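PDB 3T6C: D-galactonate dehydratase family member RspA from Pantoea ananatis, which shows low D-gluconate dehydratase activity in vitro, removing water from D-gluconate with the help of one magnesium ion per subunit. Local coordinates for residues Ile42-Val47 and Ile353-Val358; Ile145-His150 and Pro391-Gly396; Trp347-Asp352 and Gly372-Thr377. One frame throughout, in Å; residues are numbered along the deposited sequence.

Contact 1 of 3, residues Ile42-Val47 and Ile353-Val358; sequences IDLVVV and ISPIGV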
ATOM      1  N   ILE A  42     -26.424  10.078  39.475  1.00 13.96           N
ATOM      2  CA  ILE A  42     -26.024   9.183  38.393  1.00 11.66           C
ATOM      3  C   ILE A  42     -25.496   7.909  39.017  1.00 12.47           C
ATOM      4  O   ILE A  42     -24.666   7.955  39.945  1.00 15.04           O
ATOM      5  CB  ILE A  42     -24.940   9.821  37.494  1.00 12.03           C
ATOM      6  CG1 ILE A  42     -25.529  11.039  36.785  1.00 15.96           C
ATOM      7  CG2 ILE A  42     -24.454   8.820  36.401  1.00 13.99           C
ATOM      8  CD1 ILE A  42     -24.500  11.869  36.132  1.00 18.67           C
ATOM      9  N   ASP A  43     -25.975   6.762  38.531  1.00 10.35           N
ATOM     10  CA  ASP A  43     -25.596   5.490  39.179  1.00 11.53           C
ATOM     11  C   ASP A  43     -24.126   5.164  38.955  1.00 10.15           C
ATOM     12  O   ASP A  43     -23.663   5.130  37.826  1.00 12.18           O
ATOM     13  CB  ASP A  43     -26.436   4.331  38.635  1.00 11.19           C
ATOM     14  CG  ASP A  43     -27.920   4.450  38.975  1.00 15.00           C
ATOM     15  OD1 ASP A  43     -28.291   5.250  39.866  1.00 15.13           O
ATOM     16  OD2 ASP A  43     -28.691   3.680  38.367  1.00 14.66           O
ATOM     17  N   LEU A  44     -23.414   4.905  40.053  1.00  9.62           N
ATOM     18  CA  LEU A  44     -21.980   4.536  40.049  1.00  9.39           C
ATOM     19  C   LEU A  44     -21.733   3.141  40.547  1.00  9.85           C
ATOM     20  O   LEU A  44     -22.489   2.675  41.390  1.00 11.42           O
ATOM     21  CB  LEU A  44     -21.193   5.451  41.008  1.00 11.29           C
ATOM     22  CG  LEU A  44     -21.461   6.950  40.797  1.00 10.01           C
ATOM     23  CD1 LEU A  44     -20.683   7.750  41.831  1.00 11.87           C
ATOM     24  CD2 LEU A  44     -21.072   7.379  39.420  1.00 10.72           C
ATOM     25  N   VAL A  45     -20.669   2.474  40.051  1.00  8.89           N
ATOM     26  CA  VAL A  45     -20.232   1.177  40.596  1.00  9.22           C
ATOM     27  C   VAL A  45     -18.814   1.299  41.140  1.00 12.05           C
ATOM     28  O   VAL A  45     -17.887   1.634  40.388  1.00 12.26           O
ATOM     29  CB  VAL A  45     -20.249   0.091  39.515  1.00 12.26           C
ATOM     30  CG1 VAL A  45     -19.976  -1.273  40.142  1.00 12.51           C
ATOM     31  CG2 VAL A  45     -21.602   0.089  38.784  1.00 13.73           C
ATOM     32  N   VAL A  46     -18.619   0.960  42.413  1.00 11.42           N
ATOM     33  CA  VAL A  46     -17.324   1.120  43.062  1.00 11.57           C
ATOM     34  C   VAL A  46     -16.939  -0.255  43.615  1.00 11.49           C
ATOM     35  O   VAL A  46     -17.807  -1.011  44.051  1.00 12.99           O
ATOM     36  CB  VAL A  46     -17.449   2.158  44.216  1.00 15.12           C
ATOM     37  CG1 VAL A  46     -16.314   2.038  45.227  1.00 17.32           C
ATOM     38  CG2 VAL A  46     -17.562   3.573  43.639  1.00 17.54           C
ATOM     39  N   VAL A  47     -15.658  -0.596  43.532  1.00  9.74           N
ATOM     40  CA  VAL A  47     -15.136  -1.804  44.143  1.00 10.03           C
ATOM     41  C   VAL A  47     -14.255  -1.457  45.342  1.00 10.89           C
ATOM     42  O   VAL A  47     -13.472  -0.500  45.299  1.00 10.20           O
ATOM     43  CB  VAL A  47     -14.289  -2.550  43.104  1.00 10.94           C
ATOM     44  CG1 VAL A  47     -13.425  -3.629  43.749  1.00 12.46           C
ATOM     45  CG2 VAL A  47     -15.245  -3.192  42.047  1.00 11.52           C
ATOM     46  N   ILE A 353     -19.011   8.504  36.033  1.00 10.63           N
ATOM     47  CA  ILE A 353     -17.715   8.047  36.457  1.00 10.12           C
ATOM     48  C   ILE A 353     -17.701   8.346  37.950  1.00 10.44           C
ATOM     49  O   ILE A 353     -18.155   9.417  38.330  1.00 12.72           O
ATOM     50  CB  ILE A 353     -16.612   8.757  35.681  1.00  8.07           C
ATOM     51  CG1 ILE A 353     -15.236   8.236  36.130  1.00  8.97           C
ATOM     52  CG2 ILE A 353     -16.651  10.303  35.800  1.00 10.41           C
ATOM     53  CD1 ILE A 353     -14.064   8.756  35.229  1.00  8.84           C
ATOM     54  N   SER A 354     -17.119   7.488  38.798  1.00  8.99           N
ATOM     55  CA  SER A 354     -17.113   7.827  40.231  1.00 10.76           C
ATOM     56  C   SER A 354     -15.951   8.760  40.518  1.00 11.79           C
ATOM     57  O   SER A 354     -15.041   8.870  39.708  1.00  9.80           O
ATOM     58  CB  SER A 354     -16.986   6.572  41.104  1.00 12.66           C
ATOM     59  OG  SER A 354     -15.682   6.079  41.005  1.00 10.83           O
ATOM     60  N   PRO A 355     -15.947   9.431  41.698  1.00  9.30           N
ATOM     61  CA  PRO A 355     -14.776  10.238  41.998  1.00  9.27           C
ATOM     62  C   PRO A 355     -13.456   9.431  42.035  1.00 12.52           C
ATOM     63  O   PRO A 355     -12.402  10.029  41.838  1.00 10.47           O
ATOM     64  CB  PRO A 355     -15.081  10.755  43.399  1.00  8.09           C
ATOM     65  CG  PRO A 355     -16.587  10.986  43.340  1.00 10.94           C
ATOM     66  CD  PRO A 355     -17.077   9.726  42.601  1.00 10.29           C
ATOM     67  N   ILE A 356     -13.523   8.128  42.305  1.00 10.45           N
ATOM     68  CA  ILE A 356     -12.360   7.236  42.198  1.00  9.97           C
ATOM     69  C   ILE A 356     -11.802   7.234  40.769  1.00 11.27           C
ATOM     70  O   ILE A 356     -10.573   7.398  40.586  1.00 10.28           O
ATOM     71  CB  ILE A 356     -12.733   5.827  42.636  1.00  8.86           C
ATOM     72  CG1 ILE A 356     -13.252   5.844  44.054  1.00 11.16           C
ATOM     73  CG2 ILE A 356     -11.506   4.878  42.525  1.00 14.12           C
ATOM     74  CD1 ILE A 356     -14.085   4.589  44.398  1.00 14.11           C
ATOM     75  N   GLY A 357     -12.701   7.109  39.774  1.00  9.81           N
ATOM     76  CA  GLY A 357     -12.341   7.148  38.353  1.00  7.99           C
ATOM     77  C   GLY A 357     -11.806   8.522  37.953  1.00  9.89           C
ATOM     78  O   GLY A 357     -10.838   8.617  37.195  1.00 10.02           O
ATOM     79  N   VAL A 358     -12.405   9.576  38.509  1.00  9.43           N
ATOM     80  CA  VAL A 358     -11.899  10.933  38.251  1.00 10.69           C
ATOM     81  C   VAL A 358     -10.470  11.064  38.740  1.00 10.92           C
ATOM     82  O   VAL A 358      -9.600  11.603  38.031  1.00 10.49           O
ATOM     83  CB  VAL A 358     -12.780  11.975  38.945  1.00 11.41           C
ATOM     84  CG1 VAL A 358     -12.146  13.378  38.850  1.00 11.56           C
ATOM     85  CG2 VAL A 358     -14.133  11.955  38.276  1.00 10.42           C
TER
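Val46 and Ile356 meet at their methyl ends. CD1 of Ile356 lies 3.5 Å from CG1 of Val46 and 3.7 Å from its CG2, so it bears on both branches. The two side chains run at about a right angle, and the CG1 contact is tighter than usual for two carbons. Val46 holds CG1 anti to its backbone N (chi1 160°) with CG2 beside that N, which turns both methyls to Ile356 CD1. CG2 also reaches Ser354 CB at 4.0 Å.

Two residues earlier, Leu44 points at the segment 353-358. Its two methyls divide the work. CD1 packs on CA and CB of Ser354, and CD2 lies 3.7 Å from the carbonyl O of Ile353. Pro355 CD touches CD1 more loosely, at 4.2 Å.

Ser354 is the N-cap of helix 355-367. Its OG accepts a weak bond from Gly357 N at 3.4 Å, while its CB is turned to the strand. Beyond this shell, strand 44-51 is the middle strand of a three-stranded antiparallel sheet. Ser354 also touches Cys61, and Ile356 touches Leu59, from strand 57-61.

No hydrogen bond joins the two segments. The N-terminal domain therefore meets the first turn of a barrel-domain helix here through buried apolar packing, and the polar group of Ser354 is used within its own helix end.

Contact 2 of 3, residues Ile145-His150 and Pro391-Gly396; sequences IALYVH and PEVDQG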
ATOM      1  N   ILE A 145      -3.985  20.272  36.373  0.56 10.06           N
ATOM      2  CA  ILE A 145      -4.565  19.559  35.230  0.56  9.16           C
ATOM      3  C   ILE A 145      -5.582  20.460  34.530  0.56  9.14           C
ATOM      4  O   ILE A 145      -6.615  20.846  35.105  0.56 10.56           O
ATOM      5  CB  ILE A 145      -5.284  18.275  35.724  0.56  8.12           C
ATOM      6  CG1 ILE A 145      -4.254  17.267  36.261  0.56 10.16           C
ATOM      7  CG2 ILE A 145      -6.205  17.666  34.622  0.56  8.78           C
ATOM      8  CD1 ILE A 145      -3.071  16.962  35.347  0.56 10.68           C
ATOM      9  N   ALA A 146      -5.292  20.816  33.292  1.00  9.43           N
ATOM     10  CA  ALA A 146      -6.208  21.693  32.535  1.00 10.86           C
ATOM     11  C   ALA A 146      -7.530  21.012  32.214  1.00  9.90           C
ATOM     12  O   ALA A 146      -7.577  19.827  31.794  1.00  9.86           O
ATOM     13  CB  ALA A 146      -5.528  22.199  31.266  1.00 11.09           C
ATOM     14  N   LEU A 147      -8.611  21.758  32.440  1.00 10.98           N
ATOM     15  CA  LEU A 147      -9.975  21.226  32.328  1.00 10.74           C
ATOM     16  C   LEU A 147     -10.715  21.801  31.128  1.00  9.23           C
ATOM     17  O   LEU A 147     -10.556  22.981  30.800  1.00  9.49           O
ATOM     18  CB  LEU A 147     -10.764  21.539  33.618  1.00  9.70           C
ATOM     19  CG  LEU A 147     -10.075  21.099  34.913  1.00  8.86           C
ATOM     20  CD1 LEU A 147     -10.978  21.579  36.083  1.00 10.09           C
ATOM     21  CD2 LEU A 147      -9.938  19.593  34.939  1.00 11.49           C
ATOM     22  N   TYR A 148     -11.580  20.999  30.478  1.00  8.09           N
ATOM     23  CA  TYR A 148     -12.636  21.611  29.690  1.00  8.73           C
ATOM     24  C   TYR A 148     -14.000  21.297  30.269  1.00  9.80           C
ATOM     25  O   TYR A 148     -14.171  20.267  30.935  1.00 10.44           O
ATOM     26  CB  TYR A 148     -12.598  21.193  28.212  1.00  9.13           C
ATOM     27  CG  TYR A 148     -13.137  19.787  27.837  1.00  7.74           C
ATOM     28  CD1 TYR A 148     -14.515  19.590  27.569  1.00  8.89           C
ATOM     29  CD2 TYR A 148     -12.280  18.715  27.683  1.00  7.57           C
ATOM     30  CE1 TYR A 148     -15.000  18.327  27.192  1.00  9.14           C
ATOM     31  CE2 TYR A 148     -12.738  17.452  27.242  1.00  7.88           C
ATOM     32  CZ  TYR A 148     -14.085  17.262  27.038  1.00  7.20           C
ATOM     33  OH  TYR A 148     -14.489  16.007  26.641  1.00  9.31           O
ATOM     34  N   VAL A 149     -14.939  22.205  30.039  1.00  9.62           N
ATOM     35  CA  VAL A 149     -16.239  22.101  30.631  1.00 10.58           C
ATOM     36  C   VAL A 149     -17.290  22.181  29.529  1.00 11.28           C
ATOM     37  O   VAL A 149     -17.003  22.569  28.396  1.00 13.11           O
ATOM     38  CB  VAL A 149     -16.483  23.210  31.660  1.00 12.89           C
ATOM     39  CG1 VAL A 149     -15.673  22.928  32.944  1.00 19.42           C
ATOM     40  CG2 VAL A 149     -16.202  24.605  31.067  1.00 14.97           C
ATOM     41  N   HIS A 150     -18.504  21.789  29.876  1.00 12.04           N
ATOM     42  CA  HIS A 150     -19.637  21.769  28.920  1.00  9.46           C
ATOM     43  C   HIS A 150     -20.472  23.036  28.977  1.00 11.15           C
ATOM     44  O   HIS A 150     -20.928  23.441  30.065  1.00 15.26           O
ATOM     45  CB  HIS A 150     -20.578  20.615  29.286  1.00 11.91           C
ATOM     46  CG  HIS A 150     -19.976  19.241  29.148  1.00 15.73           C
ATOM     47  ND1 HIS A 150     -20.717  18.097  29.388  1.00 18.70           N
ATOM     48  CD2 HIS A 150     -18.732  18.819  28.812  1.00 15.50           C
ATOM     49  CE1 HIS A 150     -19.962  17.033  29.171  1.00 15.52           C
ATOM     50  NE2 HIS A 150     -18.748  17.441  28.848  1.00 14.01           N
ATOM     51  N   PRO A 391     -10.612  15.913  43.947  0.51 13.64           N
ATOM     52  CA  PRO A 391      -9.743  17.036  43.548  0.51 14.31           C
ATOM     53  C   PRO A 391     -10.366  18.424  43.779  0.51 14.75           C
ATOM     54  O   PRO A 391     -11.589  18.562  43.782  0.51 15.08           O
ATOM     55  CB  PRO A 391      -9.526  16.788  42.052  0.51 15.22           C
ATOM     56  CG  PRO A 391      -9.574  15.300  41.916  0.51 12.88           C
ATOM     57  CD  PRO A 391     -10.560  14.804  42.964  0.51 11.97           C
ATOM     58  N   GLU A 392      -9.516  19.427  43.999  1.00 15.10           N
ATOM     59  CA  GLU A 392      -9.959  20.805  44.112  1.00 14.66           C
ATOM     60  C   GLU A 392      -9.931  21.389  42.705  1.00 16.55           C
ATOM     61  O   GLU A 392      -8.992  21.093  41.954  1.00 14.52           O
ATOM     62  CB  GLU A 392      -8.944  21.581  44.961  1.00 18.53           C
ATOM     63  CG  GLU A 392      -9.221  23.066  45.105  1.00 25.05           C
ATOM     64  CD  GLU A 392      -8.071  23.832  45.795  1.00 32.23           C
ATOM     65  OE1 GLU A 392      -7.060  23.201  46.187  1.00 28.95           O
ATOM     66  OE2 GLU A 392      -8.187  25.078  45.909  1.00 31.28           O
ATOM     67  N   VAL A 393     -10.883  22.245  42.352  1.00 12.53           N
ATOM     68  CA  VAL A 393     -10.853  22.928  41.034  1.00 11.75           C
ATOM     69  C   VAL A 393     -10.791  24.438  41.301  1.00 14.16           C
ATOM     70  O   VAL A 393     -11.537  24.955  42.149  1.00 18.34           O
ATOM     71  CB  VAL A 393     -12.083  22.546  40.228  1.00 16.80           C
ATOM     72  CG1 VAL A 393     -12.159  23.347  38.936  1.00 20.79           C
ATOM     73  CG2 VAL A 393     -12.031  20.985  39.943  1.00 16.76           C
ATOM     74  N   ASP A 394      -9.853  25.112  40.659  1.00 12.70           N
ATOM     75  CA  ASP A 394      -9.667  26.550  40.840  1.00 17.74           C
ATOM     76  C   ASP A 394      -9.234  27.095  39.487  1.00 15.97           C
ATOM     77  O   ASP A 394      -8.198  26.666  38.975  1.00 13.20           O
ATOM     78  CB  ASP A 394      -8.511  26.665  41.851  1.00 19.18           C
ATOM     79  CG  ASP A 394      -8.117  28.120  42.253  1.00 33.41           C
ATOM     80  OD1 ASP A 394      -8.906  29.053  42.102  1.00 25.00           O
ATOM     81  OD2 ASP A 394      -6.984  28.286  42.786  1.00 34.18           O
ATOM     82  N   GLN A 395      -9.949  28.081  38.965  1.00 15.75           N
ATOM     83  CA  GLN A 395      -9.506  28.831  37.787  1.00 14.23           C
ATOM     84  C   GLN A 395      -9.060  27.937  36.640  1.00 14.28           C
ATOM     85  O   GLN A 395      -7.986  28.153  36.055  1.00 15.90           O
ATOM     86  CB  GLN A 395      -8.428  29.856  38.140  1.00 14.26           C
ATOM     87  CG  GLN A 395      -8.932  30.918  39.125  1.00 18.09           C
ATOM     88  CD  GLN A 395      -9.979  31.811  38.491  1.00 28.02           C
ATOM     89  OE1 GLN A 395      -9.799  32.300  37.361  1.00 31.80           O
ATOM     90  NE2 GLN A 395     -11.087  32.029  39.207  1.00 35.09           N
ATOM     91  N   GLY A 396      -9.894  26.956  36.323  1.00 13.62           N
ATOM     92  CA  GLY A 396      -9.691  26.173  35.108  1.00 12.75           C
ATOM     93  C   GLY A 396      -8.732  24.997  35.216  1.00 13.33           C
ATOM     94  O   GLY A 396      -8.476  24.325  34.209  1.00 12.99           O
TER
HETATM   95  O   HOH W   1      -9.597  25.385  31.606  1.00 12.39           O
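Leu147 sets CG anti to its carbonyl carbon (chi1 -53°) and then runs on extended, which carries CD1 out to Val393. Val393 keeps CG1 anti to its own backbone N, with CG2 beside that N. CD1 of Leu147 meets both branches, at 3.6 Å from CG1 and 4.0 Å from CG2. The two side chains cross obliquely.

The backbone link lies next to this packing. Leu147 N donates to Gly396 O at 3.1 Å, with an N-H...O angle of 151°. The donor is tilted 24° from the carbonyl plane. The same oxygen lies 3.7 Å from Leu147 CG, so the side chain starts out alongside the carbonyl that its own N-H holds. Between the two segments, a water lies 2.7 Å from Leu147 O and 3.0 Å from Gly396 O and can donate to either.

Gly396 follows Gln395 at the turn between strands 392-394 and 397-399. Both residues have positive phi, and that of Gly396 suits glycine. Glu392 and Asp394 form salt bridges with Arg209 of a neighbouring subunit.

Strand 145-151 pairs in parallel with 173-176 and 374-375. Toward its far end it carries His150, which touches the bound gluconate. Strands 392-394 and 397-399 form a beta hairpin. The contact thus joins this hairpin to the first strand of the modified TIM barrel characteristic of the enolase superfamily.

Contact 3 of 3, residues Trp347-Asp352 and Gly372-Thr377; sequences WHSPGD and GIQEYT. With GCO (D-gluconic acid), chain D.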
ATOM      1  N   TRP A 347      -9.047  11.713  28.540  1.00  8.69           N
ATOM      2  CA  TRP A 347      -9.901  10.634  29.074  1.00  7.13           C
ATOM      3  C   TRP A 347     -11.323  11.132  29.259  1.00  8.27           C
ATOM      4  O   TRP A 347     -11.553  12.255  29.702  1.00 10.08           O
ATOM      5  CB  TRP A 347      -9.351  10.130  30.430  1.00  8.65           C
ATOM      6  CG  TRP A 347      -7.876   9.744  30.401  1.00  9.45           C
ATOM      7  CD1 TRP A 347      -6.880  10.291  31.161  1.00  8.20           C
ATOM      8  CD2 TRP A 347      -7.260   8.752  29.593  1.00  9.69           C
ATOM      9  NE1 TRP A 347      -5.678   9.690  30.889  1.00 11.26           N
ATOM     10  CE2 TRP A 347      -5.868   8.755  29.920  1.00 10.80           C
ATOM     11  CE3 TRP A 347      -7.732   7.848  28.620  1.00  9.83           C
ATOM     12  CZ2 TRP A 347      -4.968   7.855  29.372  1.00 10.30           C
ATOM     13  CZ3 TRP A 347      -6.796   6.978  28.025  1.00 12.95           C
ATOM     14  CH2 TRP A 347      -5.441   6.994  28.414  1.00 11.97           C
ATOM     15  N   HIS A 348     -12.274  10.231  28.975  1.00  7.10           N
ATOM     16  CA  HIS A 348     -13.725  10.536  29.178  1.00  6.95           C
ATOM     17  C   HIS A 348     -14.042  10.692  30.664  1.00 13.19           C
ATOM     18  O   HIS A 348     -13.618   9.860  31.503  1.00 11.88           O
ATOM     19  CB  HIS A 348     -14.489   9.389  28.530  1.00  9.18           C
ATOM     20  CG  HIS A 348     -15.986   9.416  28.739  1.00  8.64           C
ATOM     21  ND1 HIS A 348     -16.593   8.649  29.716  1.00 16.18           N
ATOM     22  CD2 HIS A 348     -16.989  10.052  28.082  1.00 11.86           C
ATOM     23  CE1 HIS A 348     -17.909   8.829  29.664  1.00 15.06           C
ATOM     24  NE2 HIS A 348     -18.178   9.644  28.661  1.00 11.57           N
ATOM     25  N   SER A 349     -14.644  11.837  31.011  1.00  9.49           N
ATOM     26  CA  SER A 349     -14.970  12.094  32.419  1.00  9.66           C
ATOM     27  C   SER A 349     -16.151  13.052  32.637  1.00 13.52           C
ATOM     28  O   SER A 349     -15.925  14.178  33.080  1.00 19.98           O
ATOM     29  CB  SER A 349     -13.709  12.656  33.070  1.00 16.47           C
ATOM     30  OG  SER A 349     -13.802  12.481  34.479  1.00 15.14           O
ATOM     31  N   PRO A 350     -17.355  12.651  32.306  1.00 14.43           N
ATOM     32  CA  PRO A 350     -18.652  13.300  32.457  1.00 21.00           C
ATOM     33  C   PRO A 350     -19.214  12.892  33.841  1.00 18.18           C
ATOM     34  O   PRO A 350     -18.493  12.827  34.831  1.00 21.32           O
ATOM     35  CB  PRO A 350     -19.437  12.786  31.259  1.00 25.85           C
ATOM     36  CG  PRO A 350     -19.043  11.432  31.183  1.00 26.11           C
ATOM     37  CD  PRO A 350     -17.565  11.341  31.680  1.00 16.16           C
ATOM     38  N   GLY A 351     -20.513  12.905  33.957  1.00 14.19           N
ATOM     39  CA  GLY A 351     -21.121  12.482  35.209  1.00 14.14           C
ATOM     40  C   GLY A 351     -21.058  10.990  35.482  1.00 14.09           C
ATOM     41  O   GLY A 351     -21.109  10.640  36.672  1.00 11.54           O
ATOM     42  N   ASP A 352     -20.962  10.124  34.451  1.00 12.96           N
ATOM     43  CA  ASP A 352     -21.019   8.720  34.846  1.00 13.10           C
ATOM     44  C   ASP A 352     -19.598   8.197  34.888  1.00 12.68           C
ATOM     45  O   ASP A 352     -19.158   7.322  34.120  1.00 13.29           O
ATOM     46  CB  ASP A 352     -21.813   7.930  33.767  1.00 12.75           C
ATOM     47  CG  ASP A 352     -21.430   8.243  32.316  1.00 19.09           C
ATOM     48  OD1 ASP A 352     -21.252   9.413  31.902  1.00 15.94           O
ATOM     49  OD2 ASP A 352     -21.315   7.276  31.527  1.00 15.30           O
ATOM     50  N   GLY A 372      -3.330  15.620  26.967  1.00  9.19           N
ATOM     51  CA  GLY A 372      -4.045  16.657  26.219  1.00  9.19           C
ATOM     52  C   GLY A 372      -4.990  17.620  26.926  1.00  8.98           C
ATOM     53  O   GLY A 372      -4.727  18.803  27.058  1.00  9.68           O
ATOM     54  N   ILE A 373      -6.040  17.054  27.514  1.00  8.47           N
ATOM     55  CA  ILE A 373      -7.004  17.882  28.236  1.00  8.27           C
ATOM     56  C   ILE A 373      -7.783  16.951  29.162  1.00 10.33           C
ATOM     57  O   ILE A 373      -7.843  15.740  28.888  1.00 10.62           O
ATOM     58  CB  ILE A 373      -7.918  18.679  27.244  1.00  8.64           C
ATOM     59  CG1 ILE A 373      -8.671  19.785  27.984  1.00  8.77           C
ATOM     60  CG2 ILE A 373      -8.934  17.740  26.573  1.00  9.75           C
ATOM     61  CD1 ILE A 373      -7.704  20.887  28.540  1.00 11.19           C
ATOM     62  N   GLN A 374      -8.385  17.511  30.226  1.00  7.50           N
ATOM     63  CA  GLN A 374      -9.276  16.675  31.064  1.00  9.93           C
ATOM     64  C   GLN A 374     -10.695  17.234  31.122  1.00  8.83           C
ATOM     65  O   GLN A 374     -10.936  18.279  31.712  1.00  9.26           O
ATOM     66  CB  GLN A 374      -8.714  16.587  32.486  1.00  7.63           C
ATOM     67  CG  GLN A 374      -9.471  15.563  33.392  1.00  7.52           C
ATOM     68  CD  GLN A 374      -9.671  14.222  32.680  1.00 10.57           C
ATOM     69  OE1 GLN A 374     -10.798  13.921  32.222  1.00 14.82           O
ATOM     70  NE2 GLN A 374      -8.598  13.449  32.515  1.00  6.12           N
ATOM     71  N   GLU A 375     -11.635  16.508  30.522  1.00  9.29           N
ATOM     72  CA  GLU A 375     -13.055  16.790  30.669  1.00  9.87           C
ATOM     73  C   GLU A 375     -13.428  16.843  32.132  1.00 11.65           C
ATOM     74  O   GLU A 375     -12.936  16.008  32.908  1.00  9.83           O
ATOM     75  CB  GLU A 375     -13.813  15.632  30.036  1.00 10.57           C
ATOM     76  CG  GLU A 375     -15.313  15.894  29.918  1.00 10.41           C
ATOM     77  CD  GLU A 375     -16.017  14.816  29.130  1.00 11.53           C
ATOM     78  OE1 GLU A 375     -15.484  13.724  28.946  1.00 10.15           O
ATOM     79  OE2 GLU A 375     -17.157  15.060  28.670  1.00 10.04           O
ATOM     80  N   TYR A 376     -14.311  17.774  32.498  1.00 10.33           N
ATOM     81  CA  TYR A 376     -14.707  17.861  33.885  1.00 12.55           C
ATOM     82  C   TYR A 376     -16.166  18.251  33.989  1.00 14.42           C
ATOM     83  O   TYR A 376     -16.612  19.182  33.312  1.00 12.98           O
ATOM     84  CB  TYR A 376     -13.858  18.939  34.536  1.00 14.80           C
ATOM     85  CG  TYR A 376     -14.235  19.175  35.975  1.00 18.13           C
ATOM     86  CD1 TYR A 376     -13.895  18.249  36.927  1.00 23.88           C
ATOM     87  CD2 TYR A 376     -14.911  20.329  36.343  1.00 26.04           C
ATOM     88  CE1 TYR A 376     -14.225  18.454  38.237  1.00 30.57           C
ATOM     89  CE2 TYR A 376     -15.254  20.548  37.682  1.00 25.15           C
ATOM     90  CZ  TYR A 376     -14.903  19.599  38.581  1.00 27.40           C
ATOM     91  OH  TYR A 376     -15.224  19.778  39.909  1.00 47.35           O
ATOM     92  N   THR A 377     -16.912  17.559  34.853  1.00 14.52           N
ATOM     93  CA  THR A 377     -18.239  18.077  35.213  1.00 16.13           C
ATOM     94  C   THR A 377     -18.277  18.184  36.718  1.00 15.13           C
ATOM     95  O   THR A 377     -17.748  17.337  37.455  1.00 17.16           O
ATOM     96  CB  THR A 377     -19.410  17.197  34.697  1.00 26.56           C
ATOM     97  OG1 THR A 377     -19.217  15.882  35.165  1.00 25.51           O
ATOM     98  CG2 THR A 377     -19.474  17.142  33.197  1.00 25.45           C
TER
HETATM   99  C1  GCO D 601     -18.947  12.975  26.741  1.00 12.63           C
HETATM  100  C2  GCO D 601     -19.830  11.833  26.403  1.00 13.43           C
HETATM  101  C3  GCO D 601     -20.973  11.603  27.373  1.00 15.71           C
HETATM  102  C4  GCO D 601     -21.641  10.269  27.108  1.00 14.54           C
HETATM  103  C5  GCO D 601     -22.070   9.642  28.412  1.00 14.27           C
HETATM  104  C6  GCO D 601     -22.730   8.285  28.244  1.00 12.15           C
HETATM  105  O1A GCO D 601     -18.822  13.401  27.927  1.00 11.72           O
HETATM  106  O1B GCO D 601     -18.187  13.433  25.827  1.00  9.42           O
HETATM  107  O2  GCO D 601     -20.126  11.875  25.032  1.00 10.18           O
HETATM  108  O3  GCO D 601     -21.838  12.665  27.207  1.00 15.67           O
HETATM  109  O4  GCO D 601     -22.762  10.505  26.276  1.00 15.51           O
HETATM  110  O5  GCO D 601     -20.957   9.508  29.216  1.00 13.43           O
HETATM  111  O6  GCO D 601     -23.106   7.662  29.456  1.00 12.99           O
HETATM  112  O   HOH W   2     -10.593  14.581  28.640  1.00  8.50           O
HETATM  113  O   HOH W   3      -6.465  13.080  29.476  1.00  9.64           O
HETATM  114  O   HOH W   4     -12.977  14.980  35.500  1.00 16.25           O
HETATM  115  O   HOH W   5     -15.859  14.984  36.002  1.00 26.36           O
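Glu375 takes a nearly straight bond from Ser349 N on OE1, at 2.9 Å, while its OE2 stands only 2.5 Å from gluconate O1A. That is a very short distance for two oxygens, and one of the two acid groups probably carries a proton and donates it to the other. Glu375 reaches the ligand with CG anti to its backbone N (chi1 -171°) and the chain extended beyond. The Ser349 N-H comes from above the carboxylate plane, 44° out of it. Arg319 makes a salt bridge to OE1, and His150 bonds OE2.

The loop 347-352 holds the other end of the sugar acid. His348 NE2 donates to gluconate O5 at 2.8 Å, and His321 bonds its ND1. O5 in turn donates to Asp352 OD1 at 2.7 Å, while O6 donates to OD2. Pro350 CD lies over one face of the His348 ring, toward its rim, and Pro350 CG is 3.4 Å from O5.

Four waters link the two segments, mostly through backbone atoms. One donates to Trp347 O and Ile373 O and accepts from Glu375 N. At the same end, the Gln374 amide lies nearly coplanar with the Trp347 ring, NE2 at the ring edge. Asp365 accepts from that NE2.

Backbone N-H, arginine and histidine thus fix the Glu375 carboxylate against the ligand acid group, and a proton on one of them would probably ease the repulsion.

Contact 3 lines the gluconate pocket, and the other two adjoin it from different parts of the fold. It meets contact 2 through neighbouring strands 145-151 and 374-375, where Ala146 O lies 2.9 Å from Gln374 N; their centres are 10 Å apart. Contact 1 continues the chain of loop 347-352 into helix 355-367. There Ile42 CD1 packs 3.6 Å from Gly351 CA, bringing the N-terminal domain up to the substrate-binding loop. Contacts 1 and 2 do not touch, with centres 19 Å apart. The Ile353 side chain is about 8 Å from the gluconate and about 12 Å from the magnesium ion. The side chain of Leu147 is about 13 Å from the bound gluconate.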